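Long-range contacts in putative ribose operon repressor (Burkholderia thailandensis, PDB 3EGC), which is a putative LacI-family repressor of a ribose operon that probably binds DNA and regulates transcription, with a domain of the periplasmic sugar-binding type: residues Val105-Asn109 and Gln239-Ile244; Ile218-Asn223 and Leu234-Gln239. Numbering follows the deposited sequence.

Contact 1. Residues Val105-Asn109 and Gln239-Ile244; sequences VLSEN and QPTRRI
This is a buried side-chain contact between a strand end and the start of a helix, placed where two crossings of the chain run between the lobes. Strand 103-107 is extended as far as Ser107; Glu108 then centres an inverse gamma turn (phi/psi -79/70) and is the N-cap of helix 109-122. Pro240 matches it on the other side: it too centres an inverse gamma turn (-79/65) and precedes helix 241-257, whose first turn is closed by Ile244 N to Pro240 O at 2.9 Å. The CA atoms of Val105 and Ile244 lie 6.1 Å apart, those of Ser107 and Gln239 6.8 Å. These are two of the three chain crossings that form the hinge in type I periplasmic-binding-protein folds, to which LacI-family sugar domains belong; neighbouring strand 264-272 is consistent with the third. Val105 (chi1 t) and Ser107 (chi1 m) both point toward the second segment. Small beta-branched Val105 puts CG1 3.8 Å from Ile244 CG2, while Ile244 (m, t) stretches CD1 to 3.5 Å from Ser107 OG. Serine suits the strand end because its short hydroxyl can donate a hydrogen bond in a buried place: Ser107 OG reaches Gln239 OE1 at 2.7 Å. Gln239 (m, t, chi3 85°) starts sideways and brings its amide in by length, its NE2 being bound to Asp222. Asn109 turns to Arg143 and Glu142 of helix 138-153.

Contact 2. Residues Ile218-Asn223 and Leu234-Gln239; sequences IVSFDN and LPVVEQ
Val237 CG1 lies over one face of the Phe221 ring (chi1 m, -81°), whose flat surface suits a branched neighbour. Farther back on the same side, Val219 CG1 meets Pro235 CB at 4.0 Å; helix 109-122 covers this face through Ala116, Tyr119 and Leu120. The opposite face carries Ser220 and Val236, and at its end the long Leu234 side chain brings CD2 3.8 Å from Ile218 CG2 and 3.6 Å from Ser220 CB. Small Ser220 fits under helix 195-208, where its hydroxyl pairs with Thr198. Between the faces run parallel strands 218-221 and 236-238, axes 4.5 Å apart at 14°, with Ser220 beside Val236 and Phe221 beside Val237 (CA-CA 4.8 and 4.5 Å). Ser220 N binds Pro235 O at 3.1 Å, Val237 N binds Ser220 O at 2.7 Å, and Asp222 N binds Val237 O at 2.8 Å. Proline can stand at 235 because only its carbonyl is used in this ladder. At the carboxyl ends Asp222 takes a positive phi (82/127), and amides donate to carboxylates: Gln239 (m, t) NE2 to Asp222 OD1 at 2.9 Å, its OE1 serving Ser107, and Asn223 (chi1 t) ND2 to OE2 of extended Glu238 (t, t) at 2.7 Å, Glu238 also salt-bridging Arg270. Water 1 accepts from Asn223 N (3.2 Å) and Gln239 N (3.1 Å). Such a hydrophobic parallel sheet with polar groups at its carboxyl ends is typical of the C-terminal lobe of LacI-type sugar-binding domains, in whose relatives these ends face the ligand cleft.

Both contacts are buried, but they hold different kinds of element. Contact 2 joins two neighbouring strands of one lobe through a backbone ladder and covers 643 Å²; contact 1 sets a strand against a helix start with no backbone hydrogen bond between the two segments, covers 230 Å², and lies nearer the centre of the chain. Gln239 belongs to both: its carbonyl oxygen OE1 serves contact 1 and its NE2 serves contact 2, so one amide joins the hinge to the strand ends. Helix 241-257 follows strand 236-238 after Gln239 and Pro240, and the two sites, about 13 Å apart between centres, also touch where Asn109 O packs 3.6 Å from Phe221 CZ.

Contact 1. Residues Val105-Asn109 and Gln239-Ile244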
ATOM      1  N   VAL A 105      -6.940  -9.365 -17.058  1.00 29.23           N
ATOM      2  CA  VAL A 105      -7.934  -8.897 -16.138  1.00 28.67           C
ATOM      3  C   VAL A 105      -7.729  -7.388 -15.930  1.00 29.54           C
ATOM      4  O   VAL A 105      -6.793  -6.968 -15.253  1.00 28.87           O
ATOM      5  CB  VAL A 105      -7.824  -9.579 -14.750  1.00 28.64           C
ATOM      6  CG1 VAL A 105      -8.996  -9.088 -13.816  1.00 26.07           C
ATOM      7  CG2 VAL A 105      -7.784 -11.080 -14.907  1.00 28.72           C
ATOM      8  N   LEU A 106      -8.659  -6.601 -16.461  1.00 29.93           N
ATOM      9  CA  LEU A 106      -8.593  -5.179 -16.508  1.00 30.80           C
ATOM     10  C   LEU A 106      -9.835  -4.520 -15.832  1.00 31.10           C
ATOM     11  O   LEU A 106     -10.824  -5.158 -15.604  1.00 31.60           O
ATOM     12  CB  LEU A 106      -8.539  -4.779 -17.985  1.00 30.38           C
ATOM     13  CG  LEU A 106      -7.554  -5.578 -18.858  1.00 32.07           C
ATOM     14  CD1 LEU A 106      -7.756  -5.220 -20.396  1.00 30.13           C
ATOM     15  CD2 LEU A 106      -6.094  -5.344 -18.422  1.00 31.27           C
ATOM     16  N   SER A 107      -9.768  -3.229 -15.555  1.00 31.32           N
ATOM     17  CA  SER A 107     -10.961  -2.487 -15.095  1.00 32.34           C
ATOM     18  C   SER A 107     -11.733  -1.895 -16.257  1.00 31.99           C
ATOM     19  O   SER A 107     -11.185  -1.772 -17.367  1.00 30.86           O
ATOM     20  CB  SER A 107     -10.591  -1.344 -14.143  1.00 31.65           C
ATOM     21  OG  SER A 107     -10.041  -1.862 -12.944  1.00 33.71           O
ATOM     22  N   GLU A 108     -12.979  -1.504 -15.995  1.00 31.75           N
ATOM     23  CA  GLU A 108     -13.739  -0.714 -16.987  1.00 33.23           C
ATOM     24  C   GLU A 108     -13.356   0.787 -17.000  1.00 32.71           C
ATOM     25  O   GLU A 108     -14.138   1.684 -16.594  1.00 33.48           O
ATOM     26  CB  GLU A 108     -15.260  -0.948 -16.882  1.00 33.34           C
ATOM     27  CG  GLU A 108     -15.884  -0.464 -15.557  1.00 36.34           C
ATOM     28  CD  GLU A 108     -17.285  -1.032 -15.300  1.00 38.81           C
ATOM     29  OE1 GLU A 108     -17.808  -1.792 -16.157  1.00 39.72           O
ATOM     30  OE2 GLU A 108     -17.853  -0.701 -14.239  1.00 38.26           O
ATOM     31  N   ASN A 109     -12.152   1.064 -17.476  1.00 31.74           N
ATOM     32  CA  ASN A 109     -11.607   2.436 -17.393  1.00 31.49           C
ATOM     33  C   ASN A 109     -12.382   3.544 -18.118  1.00 30.53           C
ATOM     34  O   ASN A 109     -12.701   4.569 -17.506  1.00 29.91           O
ATOM     35  CB  ASN A 109     -10.161   2.470 -17.823  1.00 31.61           C
ATOM     36  CG  ASN A 109      -9.272   1.515 -16.999  1.00 31.04           C
ATOM     37  OD1 ASN A 109      -9.174   1.649 -15.783  1.00 32.06           O
ATOM     38  ND2 ASN A 109      -8.574   0.618 -17.684  1.00 27.65           N
ATOM     39  N   GLN A 239     -11.731   0.936  -7.852  1.00 28.85           N
ATOM     40  CA  GLN A 239     -11.388  -0.234  -8.652  1.00 29.03           C
ATOM     41  C   GLN A 239     -11.544  -1.467  -7.776  1.00 28.71           C
ATOM     42  O   GLN A 239     -11.210  -1.381  -6.594  1.00 27.79           O
ATOM     43  CB  GLN A 239      -9.976  -0.117  -9.194  1.00 28.38           C
ATOM     44  CG  GLN A 239      -9.840   0.962 -10.207  1.00 29.32           C
ATOM     45  CD  GLN A 239      -8.518   0.849 -10.985  1.00 31.98           C
ATOM     46  OE1 GLN A 239      -8.431   0.113 -11.976  1.00 30.05           O
ATOM     47  NE2 GLN A 239      -7.483   1.548 -10.505  1.00 28.39           N
ATOM     48  N   PRO A 240     -12.019  -2.605  -8.351  1.00 28.08           N
ATOM     49  CA  PRO A 240     -12.117  -3.870  -7.606  1.00 28.34           C
ATOM     50  C   PRO A 240     -10.738  -4.586  -7.493  1.00 27.96           C
ATOM     51  O   PRO A 240     -10.528  -5.697  -7.996  1.00 27.42           O
ATOM     52  CB  PRO A 240     -13.095  -4.691  -8.467  1.00 27.98           C
ATOM     53  CG  PRO A 240     -12.760  -4.252  -9.883  1.00 27.58           C
ATOM     54  CD  PRO A 240     -12.277  -2.801  -9.786  1.00 28.11           C
ATOM     55  N   THR A 241      -9.818  -3.957  -6.800  1.00 28.40           N
ATOM     56  CA  THR A 241      -8.411  -4.440  -6.777  1.00 29.68           C
ATOM     57  C   THR A 241      -8.225  -5.862  -6.356  1.00 29.62           C
ATOM     58  O   THR A 241      -7.527  -6.616  -7.021  1.00 30.15           O
ATOM     59  CB  THR A 241      -7.536  -3.587  -5.836  1.00 29.99           C
ATOM     60  OG1 THR A 241      -8.156  -3.514  -4.517  1.00 31.00           O
ATOM     61  CG2 THR A 241      -7.402  -2.217  -6.366  1.00 28.11           C
ATOM     62  N   ARG A 242      -8.846  -6.240  -5.257  1.00 29.51           N
ATOM     63  CA  ARG A 242      -8.789  -7.625  -4.812  1.00 31.14           C
ATOM     64  C   ARG A 242      -9.354  -8.638  -5.799  1.00 30.37           C
ATOM     65  O   ARG A 242      -8.758  -9.674  -6.033  1.00 30.38           O
ATOM     66  CB  ARG A 242      -9.451  -7.761  -3.410  1.00 31.33           C
ATOM     67  CG  ARG A 242      -8.432  -7.494  -2.294  1.00 36.00           C
ATOM     68  CD  ARG A 242      -9.121  -7.037  -0.959  1.00 43.46           C
ATOM     69  NE  ARG A 242      -9.713  -5.709  -1.105  1.00 47.74           N
ATOM     70  CZ  ARG A 242      -9.384  -4.628  -0.390  1.00 49.60           C
ATOM     71  NH1 ARG A 242      -8.483  -4.704   0.591  1.00 50.93           N
ATOM     72  NH2 ARG A 242     -10.003  -3.465  -0.646  1.00 50.24           N
ATOM     73  N   ARG A 243     -10.517  -8.335  -6.357  1.00 30.09           N
ATOM     74  CA  ARG A 243     -11.166  -9.161  -7.358  1.00 30.12           C
ATOM     75  C   ARG A 243     -10.333  -9.265  -8.623  1.00 29.50           C
ATOM     76  O   ARG A 243     -10.330 -10.270  -9.254  1.00 29.66           O
ATOM     77  CB  ARG A 243     -12.571  -8.612  -7.675  1.00 31.06           C
ATOM     78  CG  ARG A 243     -13.422  -9.485  -8.623  1.00 34.12           C
ATOM     79  CD  ARG A 243     -14.047 -10.634  -7.886  1.00 40.48           C
ATOM     80  NE  ARG A 243     -14.668 -11.589  -8.802  1.00 44.50           N
ATOM     81  CZ  ARG A 243     -15.985 -11.704  -9.006  1.00 45.99           C
ATOM     82  NH1 ARG A 243     -16.840 -10.921  -8.338  1.00 44.80           N
ATOM     83  NH2 ARG A 243     -16.437 -12.609  -9.870  1.00 44.49           N
ATOM     84  N   ILE A 244      -9.618  -8.213  -8.990  1.00 29.19           N
ATOM     85  CA  ILE A 244      -8.701  -8.298 -10.115  1.00 28.93           C
ATOM     86  C   ILE A 244      -7.640  -9.372  -9.862  1.00 29.22           C
ATOM     87  O   ILE A 244      -7.395 -10.236 -10.709  1.00 29.80           O
ATOM     88  CB  ILE A 244      -8.014  -6.889 -10.407  1.00 28.68           C
ATOM     89  CG1 ILE A 244      -9.082  -5.889 -10.877  1.00 27.70           C
ATOM     90  CG2 ILE A 244      -6.863  -7.067 -11.401  1.00 27.26           C
ATOM     91  CD1 ILE A 244      -8.607  -4.374 -10.945  1.00 27.20           C
TER

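Contact 2. Residues Ile218-Asn223 and Leu234-Gln239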
ATOM      1  N   ILE A 218     -11.719  17.904  -8.004  1.00 33.23           N
ATOM      2  CA  ILE A 218     -10.995  16.731  -8.447  1.00 32.00           C
ATOM      3  C   ILE A 218     -11.797  15.452  -8.308  1.00 31.79           C
ATOM      4  O   ILE A 218     -12.346  15.171  -7.235  1.00 31.40           O
ATOM      5  CB  ILE A 218      -9.667  16.525  -7.635  1.00 32.24           C
ATOM      6  CG1 ILE A 218      -8.730  17.732  -7.818  1.00 32.78           C
ATOM      7  CG2 ILE A 218      -8.986  15.182  -8.033  1.00 30.92           C
ATOM      8  CD1 ILE A 218      -7.388  17.648  -6.964  1.00 31.69           C
ATOM      9  N   VAL A 219     -11.879  14.673  -9.387  1.00 31.15           N
ATOM     10  CA  VAL A 219     -12.355  13.299  -9.234  1.00 31.59           C
ATOM     11  C   VAL A 219     -11.165  12.414  -9.597  1.00 31.72           C
ATOM     12  O   VAL A 219     -10.391  12.779 -10.467  1.00 31.94           O
ATOM     13  CB  VAL A 219     -13.604  12.985 -10.111  1.00 31.31           C
ATOM     14  CG1 VAL A 219     -14.756  13.794  -9.633  1.00 30.45           C
ATOM     15  CG2 VAL A 219     -13.324  13.298 -11.683  1.00 31.42           C
ATOM     16  N   SER A 220     -11.049  11.271  -8.934  1.00 31.58           N
ATOM     17  CA  SER A 220      -9.890  10.439  -9.020  1.00 32.53           C
ATOM     18  C   SER A 220     -10.294   8.974  -9.181  1.00 32.85           C
ATOM     19  O   SER A 220     -11.377   8.593  -8.734  1.00 33.34           O
ATOM     20  CB  SER A 220      -9.061  10.591  -7.746  1.00 32.82           C
ATOM     21  OG  SER A 220      -7.868   9.817  -7.790  1.00 33.41           O
ATOM     22  N   PHE A 221      -9.428   8.163  -9.807  1.00 32.01           N
ATOM     23  CA  PHE A 221      -9.492   6.710  -9.645  1.00 31.95           C
ATOM     24  C   PHE A 221      -8.809   6.268  -8.331  1.00 31.59           C
ATOM     25  O   PHE A 221      -7.938   6.955  -7.821  1.00 30.40           O
ATOM     26  CB  PHE A 221      -8.815   5.953 -10.801  1.00 31.84           C
ATOM     27  CG  PHE A 221      -9.680   5.813 -12.049  1.00 32.13           C
ATOM     28  CD1 PHE A 221     -10.029   4.559 -12.497  1.00 31.11           C
ATOM     29  CD2 PHE A 221     -10.063   6.933 -12.803  1.00 32.16           C
ATOM     30  CE1 PHE A 221     -10.774   4.388 -13.649  1.00 33.37           C
ATOM     31  CE2 PHE A 221     -10.821   6.791 -13.960  1.00 32.91           C
ATOM     32  CZ  PHE A 221     -11.186   5.534 -14.400  1.00 32.85           C
ATOM     33  N   ASP A 222      -9.220   5.099  -7.817  1.00 31.47           N
ATOM     34  CA  ASP A 222      -8.704   4.579  -6.563  1.00 31.60           C
ATOM     35  C   ASP A 222      -9.399   5.190  -5.350  1.00 32.67           C
ATOM     36  O   ASP A 222      -9.436   6.422  -5.166  1.00 33.85           O
ATOM     37  CB  ASP A 222      -7.201   4.768  -6.476  1.00 31.53           C
ATOM     38  CG  ASP A 222      -6.480   4.108  -7.614  1.00 31.41           C
ATOM     39  OD1 ASP A 222      -6.956   2.999  -8.048  1.00 33.03           O
ATOM     40  OD2 ASP A 222      -5.507   4.722  -8.093  1.00 28.99           O
ATOM     41  N   ASN A 223      -9.898   4.322  -4.489  1.00 32.43           N
ATOM     42  CA  ASN A 223     -10.667   4.752  -3.340  1.00 33.08           C
ATOM     43  C   ASN A 223      -9.820   4.644  -2.083  1.00 32.85           C
ATOM     44  O   ASN A 223      -9.761   3.588  -1.457  1.00 33.23           O
ATOM     45  CB  ASN A 223     -11.921   3.852  -3.199  1.00 32.95           C
ATOM     46  CG  ASN A 223     -12.822   4.286  -2.092  1.00 34.91           C
ATOM     47  OD1 ASN A 223     -12.579   5.321  -1.451  1.00 36.40           O
ATOM     48  ND2 ASN A 223     -13.922   3.550  -1.895  1.00 33.88           N
ATOM     49  N   LEU A 234     -13.340  13.884  -1.830  1.00 37.50           N
ATOM     50  CA  LEU A 234     -12.919  13.723  -3.194  1.00 36.69           C
ATOM     51  C   LEU A 234     -13.605  12.513  -3.833  1.00 36.17           C
ATOM     52  O   LEU A 234     -13.348  11.372  -3.441  1.00 36.51           O
ATOM     53  CB  LEU A 234     -11.410  13.591  -3.228  1.00 37.42           C
ATOM     54  CG  LEU A 234     -10.721  14.078  -4.499  1.00 35.95           C
ATOM     55  CD1 LEU A 234      -9.345  14.471  -4.074  1.00 35.25           C
ATOM     56  CD2 LEU A 234     -10.702  12.970  -5.534  1.00 36.34           C
ATOM     57  N   PRO A 235     -14.491  12.749  -4.821  1.00 35.54           N
ATOM     58  CA  PRO A 235     -15.162  11.593  -5.422  1.00 34.72           C
ATOM     59  C   PRO A 235     -14.220  10.681  -6.215  1.00 34.17           C
ATOM     60  O   PRO A 235     -13.315  11.148  -6.884  1.00 33.14           O
ATOM     61  CB  PRO A 235     -16.234  12.217  -6.312  1.00 34.90           C
ATOM     62  CG  PRO A 235     -16.251  13.757  -5.914  1.00 35.06           C
ATOM     63  CD  PRO A 235     -14.871  14.016  -5.468  1.00 34.84           C
ATOM     64  N   VAL A 236     -14.435   9.376  -6.097  1.00 33.51           N
ATOM     65  CA  VAL A 236     -13.486   8.427  -6.609  1.00 33.69           C
ATOM     66  C   VAL A 236     -14.117   7.350  -7.402  1.00 32.38           C
ATOM     67  O   VAL A 236     -15.189   6.912  -7.088  1.00 32.62           O
ATOM     68  CB  VAL A 236     -12.716   7.681  -5.491  1.00 34.26           C
ATOM     69  CG1 VAL A 236     -11.235   7.865  -5.711  1.00 35.57           C
ATOM     70  CG2 VAL A 236     -13.141   8.168  -4.165  1.00 33.76           C
ATOM     71  N   VAL A 237     -13.425   6.903  -8.430  1.00 31.79           N
ATOM     72  CA  VAL A 237     -13.806   5.666  -9.054  1.00 31.26           C
ATOM     73  C   VAL A 237     -13.040   4.514  -8.403  1.00 31.24           C
ATOM     74  O   VAL A 237     -11.811   4.369  -8.566  1.00 31.45           O
ATOM     75  CB  VAL A 237     -13.778   5.707 -10.624  1.00 31.72           C
ATOM     76  CG1 VAL A 237     -12.782   6.665 -11.142  1.00 32.81           C
ATOM     77  CG2 VAL A 237     -13.614   4.271 -11.235  1.00 31.22           C
ATOM     78  N   GLU A 238     -13.767   3.744  -7.607  1.00 30.12           N
ATOM     79  CA  GLU A 238     -13.189   2.611  -6.939  1.00 30.25           C
ATOM     80  C   GLU A 238     -12.940   1.487  -7.908  1.00 29.61           C
ATOM     81  O   GLU A 238     -13.816   1.129  -8.682  1.00 29.26           O
ATOM     82  CB  GLU A 238     -14.087   2.135  -5.789  1.00 30.39           C
ATOM     83  CG  GLU A 238     -13.565   0.925  -5.043  1.00 30.86           C
ATOM     84  CD  GLU A 238     -14.517   0.477  -3.985  1.00 34.51           C
ATOM     85  OE1 GLU A 238     -15.232  -0.546  -4.204  1.00 34.80           O
ATOM     86  OE2 GLU A 238     -14.565   1.166  -2.932  1.00 36.53           O
ATOM     87  N   GLN A 239     -11.731   0.936  -7.852  1.00 28.85           N
ATOM     88  CA  GLN A 239     -11.388  -0.234  -8.652  1.00 29.03           C
ATOM     89  C   GLN A 239     -11.544  -1.467  -7.776  1.00 28.71           C
ATOM     90  O   GLN A 239     -11.210  -1.381  -6.594  1.00 27.79           O
ATOM     91  CB  GLN A 239      -9.976  -0.117  -9.194  1.00 28.38           C
ATOM     92  CG  GLN A 239      -9.840   0.962 -10.207  1.00 29.32           C
ATOM     93  CD  GLN A 239      -8.518   0.849 -10.985  1.00 31.98           C
ATOM     94  OE1 GLN A 239      -8.431   0.113 -11.976  1.00 30.05           O
ATOM     95  NE2 GLN A 239      -7.483   1.548 -10.505  1.00 28.39           N
TER
HETATM   96  O   HOH W   1      -9.699   1.326  -5.545  1.00 25.29           O